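Local coordinates for mandelate racemase/muconate lactonizing protein (Alicyclobacillus acidocaldarius LAA1, PDB 3QLD), which belongs to the mandelate racemase/muconate lactonizing enzyme family of the enolase superfamily, combining an N-terminal alpha/beta domain with a C-terminal barrel-type domain, at residues Gly133-Ser141 / Phe342-Gln352; Phe331-Pro339 / Asp358-Phe368. One frame throughout, in Å; residues are numbered along the deposited sequence.

In the fold
The segments alternate along the chain: 133-141 comes first, then 331-339, 342-352 and 358-368, so the two contacts cross in sequence. Contact 1 adds the short strand 347-349, antiparallel, to strand 137-144 in the eight-stranded mixed sheet of the barrel domain. Contact 2, its centre about 21 Å from that of contact 1, packs the loop before strand 347-349 against helix 362-368. That helix leads directly into strand 369-376, which pairs with strand 3-15 in the antiparallel sheet. The chain thus returns from the barrel to the N-terminal domain. Pro351 and Trp359 pack together where the contacts meet, and both lean on helix 303-313.

Contact 1: residues Gly133-Ser141 / Phe342-Gln352; sequences GGRDRVEVS and FVEPGVIQVPQ
Arg137 sets CG anti to its carbonyl carbon (chi1 -62°) and continues extended to NE, which carries the guanidinium over strand 347-349 to Val343 and Glu344. Val140 places CG2 in the equivalent position, beside its backbone N, which points this methyl at CG1 of Ile348, 3.7 Å away. The two strands form an antiparallel pair at one side of the barrel sheet of this enolase-superfamily fold, strand 137-144 being the first of the sheet in chain order. Val138 and Ile348 are its hydrogen-bonded pair: Val138 N reaches Ile348 O at 3.1 Å and Ile348 N reaches Val138 O at 3.0 Å. Non-hydrogen-bonded pairs flank them, Arg137 with Gln349 and Glu139 with Val347. Beyond these, Val350 N donates to Asp136 O at 3.0 Å, whereas the bond from Val140 N to Gly346 O is weak, bent to 126° at the hydrogen. Gly346, with positive phi, belongs to the type II turn from Glu344 to Val347 that leads into the strand.

One face of the pair is apolar and buried. On it Val138 CG1 meets Val350 CG2 at 3.7 Å, the two side chains lying roughly perpendicular, and Val138 also touches Ala313 of helix 303-313. Nearby, the Phe342 ring receives Val140 CB at its edge, in plane, while Gly346 N sits over the centre of one ring face. Glu139 and Arg137 point to the other face, where the Glu139 carboxylate forms a salt bridge with Arg166. Val343 covers one face of the Arg137 guanidinium with its methyls. At the guanidinium edge, Arg137 NH1 lies 3.4 Å from Glu344 CG, but 4.4 Å from Glu344 OE2, too far for a salt bridge.

Contact 2: residues Phe331-Pro339 / Asp358-Phe368; sequences FEQDVLKEP and DWVDRDAVRRF
At the edge of the Phe368 ring, near its plane, lie three atoms of the 331-339 loop, Gln333 CB, Asp334 O and Val335 CG1, while Gln333 O comes obliquely to 3.3 Å from Phe368 CE2. Gln333 CG closes to 3.5 Å from Phe368 CZ, and the Gln333 amide is inclined by 48° to the ring. That amide is held in place by its own loop, since Gln333 NE2 donates almost straight to a lone pair of Asp334 O at 3.0 Å, with the acceptor close to the amide plane. The Asp361 carboxylate stands nearly perpendicular to this amide. With CG anti to the backbone N (chi1 -176°), Asp361 turns OD1 back to Ala364 N, which meets it from above the carboxylate plane at 3.1 Å.

Asp361 is therefore the N-cap of helix 362-368, which runs into strand 369-376 of the antiparallel sheet of the N-terminal domain; Phe368 also packs on Leu13 and Pro14 of strand 3-15. Ahead of the cap, the backbones join in a single bridge between Leu336 and Val360. Asp361 N donates to Val335 O at 2.8 Å, and Lys337 N donates to Trp359 O at 2.9 Å. Trp359 O has a second donor, a water that in turn accepts from Glu338 N. Inside, Val335 CB rests on Val365 CG2, and Ala364 CB sits 3.5 Å from Asp334 O. Asp334 OD1 accepts from its neighbour Val335 N and from Gly303 N, and OD2 is hydrogen-bonded to Ser327 OG. At the exposed end Lys337, extended beyond CG, runs along the backbone of Trp359 until NZ donates to Asp358 O at 2.7 Å.

Contact 1: residues Gly133-Ser141 / Phe342-Gln352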
loop_
_atom_site.group_PDB
_atom_site.type_symbol
_atom_site.label_atom_id
_atom_site.label_comp_id
_atom_site.label_asym_id
_atom_site.label_seq_id
_atom_site.Cartn_x
_atom_site.Cartn_y
_atom_site.Cartn_z
ATOM N N GLY A 133 -26.134 10.963 8.633
ATOM C CA GLY A 133 -26.790 10.105 7.654
ATOM C C GLY A 133 -28.278 10.248 7.806
ATOM O O GLY A 133 -28.828 9.921 8.877
ATOM N N GLY A 134 -28.919 10.717 6.736
ATOM C CA GLY A 134 -30.326 11.086 6.765
ATOM C C GLY A 134 -31.237 9.999 6.258
ATOM O O GLY A 134 -32.252 9.708 6.888
ATOM N N ARG A 135 -30.905 9.391 5.124
ATOM C CA ARG A 135 -31.779 8.366 4.534
ATOM C C ARG A 135 -32.209 7.321 5.590
ATOM O O ARG A 135 -31.419 6.929 6.452
ATOM C CB ARG A 135 -31.055 7.704 3.376
ATOM C CG ARG A 135 -30.128 8.682 2.730
ATOM C CD ARG A 135 -29.094 8.082 1.816
ATOM N NE ARG A 135 -29.237 8.666 0.490
ATOM C CZ ARG A 135 -29.985 8.113 -0.460
ATOM N NH1 ARG A 135 -30.614 6.963 -0.209
ATOM N NH2 ARG A 135 -30.090 8.685 -1.660
ATOM N N ASP A 136 -33.464 6.876 5.539
ATOM C CA ASP A 136 -33.945 5.940 6.544
ATOM C C ASP A 136 -33.853 4.527 6.040
ATOM O O ASP A 136 -33.768 3.596 6.817
ATOM C CB ASP A 136 -35.392 6.280 6.953
ATOM C CG ASP A 136 -35.441 7.362 8.024
ATOM O OD1 ASP A 136 -35.116 7.013 9.191
ATOM O OD2 ASP A 136 -35.785 8.535 7.701
ATOM N N ARG A 137 -33.862 4.393 4.715
ATOM C CA ARG A 137 -33.737 3.117 4.015
ATOM C C ARG A 137 -32.785 3.253 2.818
ATOM O O ARG A 137 -32.533 4.379 2.339
ATOM C CB ARG A 137 -35.072 2.677 3.481
ATOM C CG ARG A 137 -36.063 2.464 4.555
ATOM C CD ARG A 137 -37.415 2.100 3.946
ATOM N NE ARG A 137 -38.334 1.782 5.034
ATOM C CZ ARG A 137 -39.330 0.894 4.962
ATOM N NH1 ARG A 137 -39.561 0.218 3.834
ATOM N NH2 ARG A 137 -40.099 0.685 6.039
ATOM N N VAL A 138 -32.260 2.113 2.367
ATOM C CA VAL A 138 -31.357 2.070 1.215
ATOM C C VAL A 138 -31.740 0.921 0.309
ATOM O O VAL A 138 -32.183 -0.145 0.789
ATOM C CB VAL A 138 -29.863 1.970 1.647
ATOM C CG1 VAL A 138 -29.466 3.181 2.588
ATOM C CG2 VAL A 138 -29.644 0.670 2.384
ATOM N N GLU A 139 -31.597 1.112 -1.007
ATOM C CA GLU A 139 -31.893 0.029 -1.917
ATOM C C GLU A 139 -30.642 -0.818 -2.138
ATOM O O GLU A 139 -29.551 -0.295 -2.007
ATOM C CB GLU A 139 -32.271 0.519 -3.283
ATOM C CG GLU A 139 -33.195 1.712 -3.375
ATOM C CD GLU A 139 -33.448 2.035 -4.849
ATOM O OE1 GLU A 139 -32.525 2.574 -5.524
ATOM O OE2 GLU A 139 -34.549 1.722 -5.329
ATOM N N VAL A 140 -30.823 -2.065 -2.575
ATOM C CA VAL A 140 -29.782 -3.099 -2.518
ATOM C C VAL A 140 -29.631 -3.640 -3.936
ATOM O O VAL A 140 -30.642 -3.846 -4.592
ATOM C CB VAL A 140 -30.211 -4.252 -1.553
ATOM C CG1 VAL A 140 -29.196 -5.377 -1.633
ATOM C CG2 VAL A 140 -30.365 -3.740 -0.125
ATOM N N SER A 141 -28.391 -3.828 -4.421
ATOM C CA SER A 141 -28.102 -4.457 -5.732
ATOM C C SER A 141 -27.729 -5.930 -5.653
ATOM O O SER A 141 -27.223 -6.370 -4.638
ATOM C CB SER A 141 -26.879 -3.681 -6.352
ATOM O OG SER A 141 -26.445 -4.203 -7.635
ATOM N N PHE A 342 -33.966 -7.793 4.534
ATOM C CA PHE A 342 -34.802 -6.815 3.867
ATOM C C PHE A 342 -35.913 -6.318 4.804
ATOM O O PHE A 342 -36.530 -7.136 5.507
ATOM C CB PHE A 342 -35.456 -7.471 2.652
ATOM C CG PHE A 342 -34.542 -7.668 1.456
ATOM C CD1 PHE A 342 -33.654 -6.666 1.031
ATOM C CD2 PHE A 342 -34.611 -8.853 0.712
ATOM C CE1 PHE A 342 -32.840 -6.844 -0.108
ATOM C CE2 PHE A 342 -33.803 -9.047 -0.414
ATOM C CZ PHE A 342 -32.920 -8.032 -0.842
ATOM N N VAL A 343 -36.132 -5.004 4.858
ATOM C CA VAL A 343 -37.359 -4.450 5.455
ATOM C C VAL A 343 -38.577 -4.528 4.471
ATOM O O VAL A 343 -39.749 -4.632 4.892
ATOM C CB VAL A 343 -37.143 -2.996 5.991
ATOM C CG1 VAL A 343 -36.722 -2.025 4.891
ATOM C CG2 VAL A 343 -38.380 -2.486 6.708
ATOM N N GLU A 344 -38.274 -4.437 3.180
ATOM C CA GLU A 344 -39.196 -4.700 2.054
ATOM C C GLU A 344 -38.323 -5.315 0.965
ATOM O O GLU A 344 -37.093 -5.212 1.051
ATOM C CB GLU A 344 -39.853 -3.406 1.507
ATOM C CG GLU A 344 -40.760 -2.618 2.451
ATOM C CD GLU A 344 -42.032 -3.352 2.913
ATOM O OE1 GLU A 344 -42.377 -4.431 2.365
ATOM O OE2 GLU A 344 -42.698 -2.838 3.854
ATOM N N PRO A 345 -38.911 -5.965 -0.063
ATOM C CA PRO A 345 -37.978 -6.578 -1.023
ATOM C C PRO A 345 -36.991 -5.549 -1.637
ATOM O O PRO A 345 -37.383 -4.412 -1.991
ATOM C CB PRO A 345 -38.914 -7.228 -2.069
ATOM C CG PRO A 345 -40.173 -7.547 -1.232
ATOM C CD PRO A 345 -40.313 -6.345 -0.329
ATOM N N GLY A 346 -35.700 -5.908 -1.670
ATOM C CA GLY A 346 -34.678 -5.026 -2.219
ATOM C C GLY A 346 -34.296 -3.826 -1.376
ATOM O O GLY A 346 -33.513 -2.964 -1.825
ATOM N N VAL A 347 -34.825 -3.740 -0.157
ATOM C CA VAL A 347 -34.604 -2.570 0.683
ATOM C C VAL A 347 -34.184 -2.959 2.093
ATOM O O VAL A 347 -34.694 -3.934 2.650
ATOM C CB VAL A 347 -35.877 -1.694 0.800
ATOM C CG1 VAL A 347 -35.561 -0.383 1.544
ATOM C CG2 VAL A 347 -36.485 -1.413 -0.567
ATOM N N ILE A 348 -33.291 -2.175 2.695
ATOM C CA ILE A 348 -32.861 -2.498 4.025
ATOM C C ILE A 348 -32.993 -1.249 4.861
ATOM O O ILE A 348 -32.735 -0.131 4.387
ATOM C CB ILE A 348 -31.367 -3.077 4.071
ATOM C CG1 ILE A 348 -31.304 -4.421 3.396
ATOM C CG2 ILE A 348 -30.891 -3.256 5.494
ATOM C CD1 ILE A 348 -29.874 -5.203 3.406
ATOM N N GLN A 349 -33.452 -1.436 6.094
ATOM C CA GLN A 349 -33.604 -0.322 6.982
ATOM C C GLN A 349 -32.197 -0.001 7.411
ATOM O O GLN A 349 -31.448 -0.908 7.812
ATOM C CB GLN A 349 -34.437 -0.701 8.209
ATOM C CG GLN A 349 -34.804 0.475 9.154
ATOM C CD GLN A 349 -36.010 1.278 8.628
ATOM O OE1 GLN A 349 -36.156 2.473 8.904
ATOM N NE2 GLN A 349 -36.875 0.608 7.852
ATOM N N VAL A 350 -31.874 1.279 7.378
ATOM C CA VAL A 350 -30.679 1.801 7.996
ATOM C C VAL A 350 -30.675 1.606 9.510
ATOM O O VAL A 350 -31.568 2.086 10.180
ATOM C CB VAL A 350 -30.538 3.291 7.626
ATOM C CG1 VAL A 350 -29.415 3.998 8.409
ATOM C CG2 VAL A 350 -30.339 3.435 6.138
ATOM N N PRO A 351 -29.631 0.918 10.060
ATOM C CA PRO A 351 -29.434 0.723 11.501
ATOM C C PRO A 351 -29.467 2.022 12.329
ATOM O O PRO A 351 -28.725 3.010 12.064
ATOM C CB PRO A 351 -28.016 0.085 11.585
ATOM C CG PRO A 351 -27.937 -0.746 10.293
ATOM C CD PRO A 351 -28.677 0.113 9.250
ATOM N N GLN A 352 -30.313 2.009 13.354
ATOM C CA GLN A 352 -30.426 3.155 14.244
ATOM C C GLN A 352 -29.711 2.936 15.572
ATOM O O GLN A 352 -29.814 3.767 16.464
ATOM C CB GLN A 352 -31.922 3.519 14.456
ATOM C CG GLN A 352 -32.601 4.003 13.169
ATOM C CD GLN A 352 -32.030 5.333 12.630
ATOM O OE1 GLN A 352 -31.537 6.220 13.389
ATOM N NE2 GLN A 352 -32.061 5.467 11.330
#

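Contact 2: residues Phe331-Pro339 / Asp358-Phe368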
loop_
_atom_site.group_PDB
_atom_site.type_symbol
_atom_site.label_atom_id
_atom_site.label_comp_id
_atom_site.label_asym_id
_atom_site.label_seq_id
_atom_site.Cartn_x
_atom_site.Cartn_y
_atom_site.Cartn_z
ATOM N N PHE A 331 -24.223 -16.259 4.930
ATOM C CA PHE A 331 -23.937 -17.115 6.110
ATOM C C PHE A 331 -25.137 -17.820 6.758
ATOM O O PHE A 331 -26.090 -17.152 7.124
ATOM C CB PHE A 331 -23.352 -16.248 7.209
ATOM C CG PHE A 331 -22.141 -15.470 6.801
ATOM C CD1 PHE A 331 -20.922 -16.108 6.646
ATOM C CD2 PHE A 331 -22.201 -14.070 6.656
ATOM C CE1 PHE A 331 -19.772 -15.394 6.291
ATOM C CE2 PHE A 331 -21.055 -13.332 6.310
ATOM C CZ PHE A 331 -19.826 -14.019 6.111
ATOM N N GLU A 332 -25.024 -19.138 6.998
ATOM C CA GLU A 332 -25.967 -19.877 7.850
ATOM C C GLU A 332 -26.093 -19.193 9.224
ATOM O O GLU A 332 -27.188 -19.082 9.740
ATOM C CB GLU A 332 -25.542 -21.366 8.041
ATOM C CG GLU A 332 -26.496 -22.281 8.958
ATOM C CD GLU A 332 -26.114 -22.357 10.472
ATOM O OE1 GLU A 332 -24.914 -22.364 10.836
ATOM O OE2 GLU A 332 -27.024 -22.420 11.326
ATOM N N GLN A 333 -24.963 -18.762 9.788
ATOM C CA GLN A 333 -24.909 -18.171 11.104
ATOM C C GLN A 333 -23.862 -17.048 11.085
ATOM O O GLN A 333 -22.679 -17.306 10.803
ATOM C CB GLN A 333 -24.478 -19.242 12.116
ATOM C CG GLN A 333 -24.113 -18.683 13.480
ATOM C CD GLN A 333 -25.340 -18.356 14.285
ATOM O OE1 GLN A 333 -26.095 -19.271 14.673
ATOM N NE2 GLN A 333 -25.576 -17.057 14.528
ATOM N N ASP A 334 -24.323 -15.843 11.407
ATOM C CA ASP A 334 -23.550 -14.593 11.429
ATOM C C ASP A 334 -23.308 -14.159 12.896
ATOM O O ASP A 334 -23.723 -14.853 13.824
ATOM C CB ASP A 334 -24.371 -13.541 10.642
ATOM C CG ASP A 334 -23.539 -12.347 10.144
ATOM O OD1 ASP A 334 -22.396 -12.216 10.553
ATOM O OD2 ASP A 334 -24.072 -11.504 9.369
ATOM N N VAL A 335 -22.635 -13.042 13.122
ATOM C CA VAL A 335 -22.238 -12.631 14.470
ATOM C C VAL A 335 -23.231 -11.689 15.186
ATOM O O VAL A 335 -22.932 -11.126 16.244
ATOM C CB VAL A 335 -20.817 -12.006 14.435
ATOM C CG1 VAL A 335 -19.899 -12.893 13.582
ATOM C CG2 VAL A 335 -20.886 -10.619 13.820
ATOM N N LEU A 336 -24.423 -11.571 14.628
ATOM C CA LEU A 336 -25.498 -10.768 15.236
ATOM C C LEU A 336 -26.603 -11.669 15.764
ATOM O O LEU A 336 -26.838 -12.720 15.225
ATOM C CB LEU A 336 -26.090 -9.790 14.223
ATOM C CG LEU A 336 -25.082 -8.825 13.538
ATOM C CD1 LEU A 336 -25.877 -7.939 12.574
ATOM C CD2 LEU A 336 -24.396 -7.979 14.594
ATOM N N LYS A 337 -27.243 -11.265 16.850
ATOM C CA LYS A 337 -28.355 -12.058 17.436
ATOM C C LYS A 337 -29.500 -12.178 16.405
ATOM O O LYS A 337 -30.118 -13.230 16.221
ATOM C CB LYS A 337 -28.843 -11.380 18.730
ATOM C CG LYS A 337 -27.800 -11.197 19.860
ATOM C CD LYS A 337 -28.292 -10.113 20.883
ATOM C CE LYS A 337 -27.382 -10.034 22.141
ATOM N NZ LYS A 337 -27.715 -8.847 23.036
ATOM N N GLU A 338 -29.704 -11.094 15.684
ATOM C CA GLU A 338 -30.724 -10.936 14.641
ATOM C C GLU A 338 -30.105 -10.561 13.278
ATOM O O GLU A 338 -29.605 -9.418 13.152
ATOM C CB GLU A 338 -31.628 -9.769 15.044
ATOM C CG GLU A 338 -32.488 -10.083 16.294
ATOM C CD GLU A 338 -33.472 -11.182 15.965
ATOM O OE1 GLU A 338 -34.392 -10.889 15.155
ATOM O OE2 GLU A 338 -33.274 -12.337 16.441
ATOM N N PRO A 339 -30.238 -11.440 12.253
ATOM C CA PRO A 339 -29.572 -11.240 10.959
ATOM C C PRO A 339 -30.031 -9.918 10.325
ATOM O O PRO A 339 -31.153 -9.457 10.583
ATOM C CB PRO A 339 -30.058 -12.434 10.105
ATOM C CG PRO A 339 -31.342 -12.847 10.724
ATOM C CD PRO A 339 -31.259 -12.504 12.182
ATOM N N ASP A 358 -24.811 -4.132 21.339
ATOM C CA ASP A 358 -26.030 -4.820 21.860
ATOM C C ASP A 358 -26.605 -5.869 20.924
ATOM O O ASP A 358 -27.345 -6.750 21.366
ATOM C CB ASP A 358 -27.145 -3.816 22.195
ATOM C CG ASP A 358 -26.879 -3.083 23.507
ATOM O OD1 ASP A 358 -25.883 -3.465 24.179
ATOM O OD2 ASP A 358 -27.664 -2.155 23.892
ATOM N N TRP A 359 -26.208 -5.764 19.653
ATOM C CA TRP A 359 -26.621 -6.607 18.587
ATOM C C TRP A 359 -25.698 -7.811 18.359
ATOM O O TRP A 359 -26.058 -8.732 17.662
ATOM C CB TRP A 359 -26.690 -5.792 17.293
ATOM C CG TRP A 359 -27.842 -4.886 17.220
ATOM C CD1 TRP A 359 -28.744 -4.616 18.232
ATOM C CD2 TRP A 359 -28.257 -4.084 16.089
ATOM N NE1 TRP A 359 -29.682 -3.715 17.792
ATOM C CE2 TRP A 359 -29.424 -3.375 16.489
ATOM C CE3 TRP A 359 -27.767 -3.896 14.783
ATOM C CZ2 TRP A 359 -30.104 -2.493 15.635
ATOM C CZ3 TRP A 359 -28.457 -2.991 13.917
ATOM C CH2 TRP A 359 -29.607 -2.313 14.351
ATOM N N VAL A 360 -24.514 -7.800 18.951
ATOM C CA VAL A 360 -23.541 -8.861 18.782
ATOM C C VAL A 360 -23.864 -10.145 19.554
ATOM O O VAL A 360 -24.078 -10.111 20.783
ATOM C CB VAL A 360 -22.130 -8.360 19.165
ATOM C CG1 VAL A 360 -21.104 -9.495 18.968
ATOM C CG2 VAL A 360 -21.733 -7.122 18.333
ATOM N N ASP A 361 -23.869 -11.262 18.835
ATOM C CA ASP A 361 -24.016 -12.620 19.415
ATOM C C ASP A 361 -22.643 -13.073 19.904
ATOM O O ASP A 361 -21.789 -13.508 19.100
ATOM C CB ASP A 361 -24.627 -13.579 18.383
ATOM C CG ASP A 361 -24.905 -15.009 18.947
ATOM O OD1 ASP A 361 -24.325 -15.384 19.967
ATOM O OD2 ASP A 361 -25.691 -15.752 18.331
ATOM N N ARG A 362 -22.446 -12.930 21.214
ATOM C CA ARG A 362 -21.203 -13.320 21.871
ATOM C C ARG A 362 -20.893 -14.779 21.682
ATOM O O ARG A 362 -19.721 -15.127 21.532
ATOM C CB ARG A 362 -21.182 -12.951 23.371
ATOM C CG ARG A 362 -21.403 -11.447 23.788
ATOM C CD ARG A 362 -21.062 -10.429 22.706
ATOM N NE ARG A 362 -20.873 -9.054 23.211
ATOM C CZ ARG A 362 -21.821 -8.109 23.190
ATOM N NH1 ARG A 362 -23.043 -8.382 22.718
ATOM N NH2 ARG A 362 -21.551 -6.886 23.641
ATOM N N ASP A 363 -21.911 -15.661 21.652
ATOM C CA ASP A 363 -21.668 -17.109 21.430
ATOM C C ASP A 363 -21.160 -17.408 20.030
ATOM O O ASP A 363 -20.351 -18.313 19.827
ATOM C CB ASP A 363 -22.925 -17.980 21.609
ATOM C CG ASP A 363 -23.382 -18.090 23.069
ATOM O OD1 ASP A 363 -22.540 -18.185 23.978
ATOM O OD2 ASP A 363 -24.614 -18.096 23.304
ATOM N N ALA A 364 -21.717 -16.701 19.051
ATOM C CA ALA A 364 -21.267 -16.885 17.684
ATOM C C ALA A 364 -19.832 -16.364 17.554
ATOM O O ALA A 364 -18.964 -17.079 17.034
ATOM C CB ALA A 364 -22.245 -16.211 16.691
ATOM N N VAL A 365 -19.576 -15.170 18.076
ATOM C CA VAL A 365 -18.218 -14.625 18.013
ATOM C C VAL A 365 -17.238 -15.647 18.606
ATOM O O VAL A 365 -16.154 -15.932 18.030
ATOM C CB VAL A 365 -18.117 -13.244 18.707
ATOM C CG1 VAL A 365 -16.624 -12.829 18.926
ATOM C CG2 VAL A 365 -18.834 -12.213 17.905
ATOM N N ARG A 366 -17.616 -16.219 19.749
ATOM C CA ARG A 366 -16.747 -17.164 20.424
ATOM C C ARG A 366 -16.533 -18.457 19.655
ATOM O O ARG A 366 -15.374 -18.916 19.538
ATOM C CB ARG A 366 -17.260 -17.446 21.824
ATOM C CG ARG A 366 -16.683 -16.502 22.826
ATOM C CD ARG A 366 -16.190 -17.316 24.072
ATOM N NE ARG A 366 -16.972 -18.562 24.253
ATOM C CZ ARG A 366 -16.646 -19.587 25.047
ATOM N NH1 ARG A 366 -15.543 -19.559 25.808
ATOM N NH2 ARG A 366 -17.446 -20.647 25.089
ATOM N N ARG A 367 -17.609 -19.018 19.082
ATOM C CA ARG A 367 -17.472 -20.259 18.303
ATOM C C ARG A 367 -16.572 -20.086 17.070
ATOM O O ARG A 367 -15.776 -20.988 16.769
ATOM C CB ARG A 367 -18.826 -20.872 17.896
ATOM C CG ARG A 367 -18.726 -22.171 16.928
ATOM C CD ARG A 367 -18.074 -23.462 17.597
ATOM N NE ARG A 367 -17.906 -24.603 16.656
ATOM C CZ ARG A 367 -16.870 -24.798 15.820
ATOM N NH1 ARG A 367 -15.859 -23.916 15.742
ATOM N NH2 ARG A 367 -16.845 -25.883 15.034
ATOM N N PHE A 368 -16.705 -18.943 16.380
ATOM C CA PHE A 368 -16.014 -18.733 15.134
ATOM C C PHE A 368 -14.548 -18.255 15.336
ATOM O O PHE A 368 -13.803 -18.157 14.350
ATOM C CB PHE A 368 -16.802 -17.725 14.274
ATOM C CG PHE A 368 -18.178 -18.207 13.858
ATOM C CD1 PHE A 368 -18.383 -19.544 13.492
ATOM C CD2 PHE A 368 -19.246 -17.307 13.737
ATOM C CE1 PHE A 368 -19.636 -19.994 13.047
ATOM C CE2 PHE A 368 -20.515 -17.730 13.301
ATOM C CZ PHE A 368 -20.721 -19.072 12.947
HETATM O O HOH W 1 -29.071 -8.413 16.613
#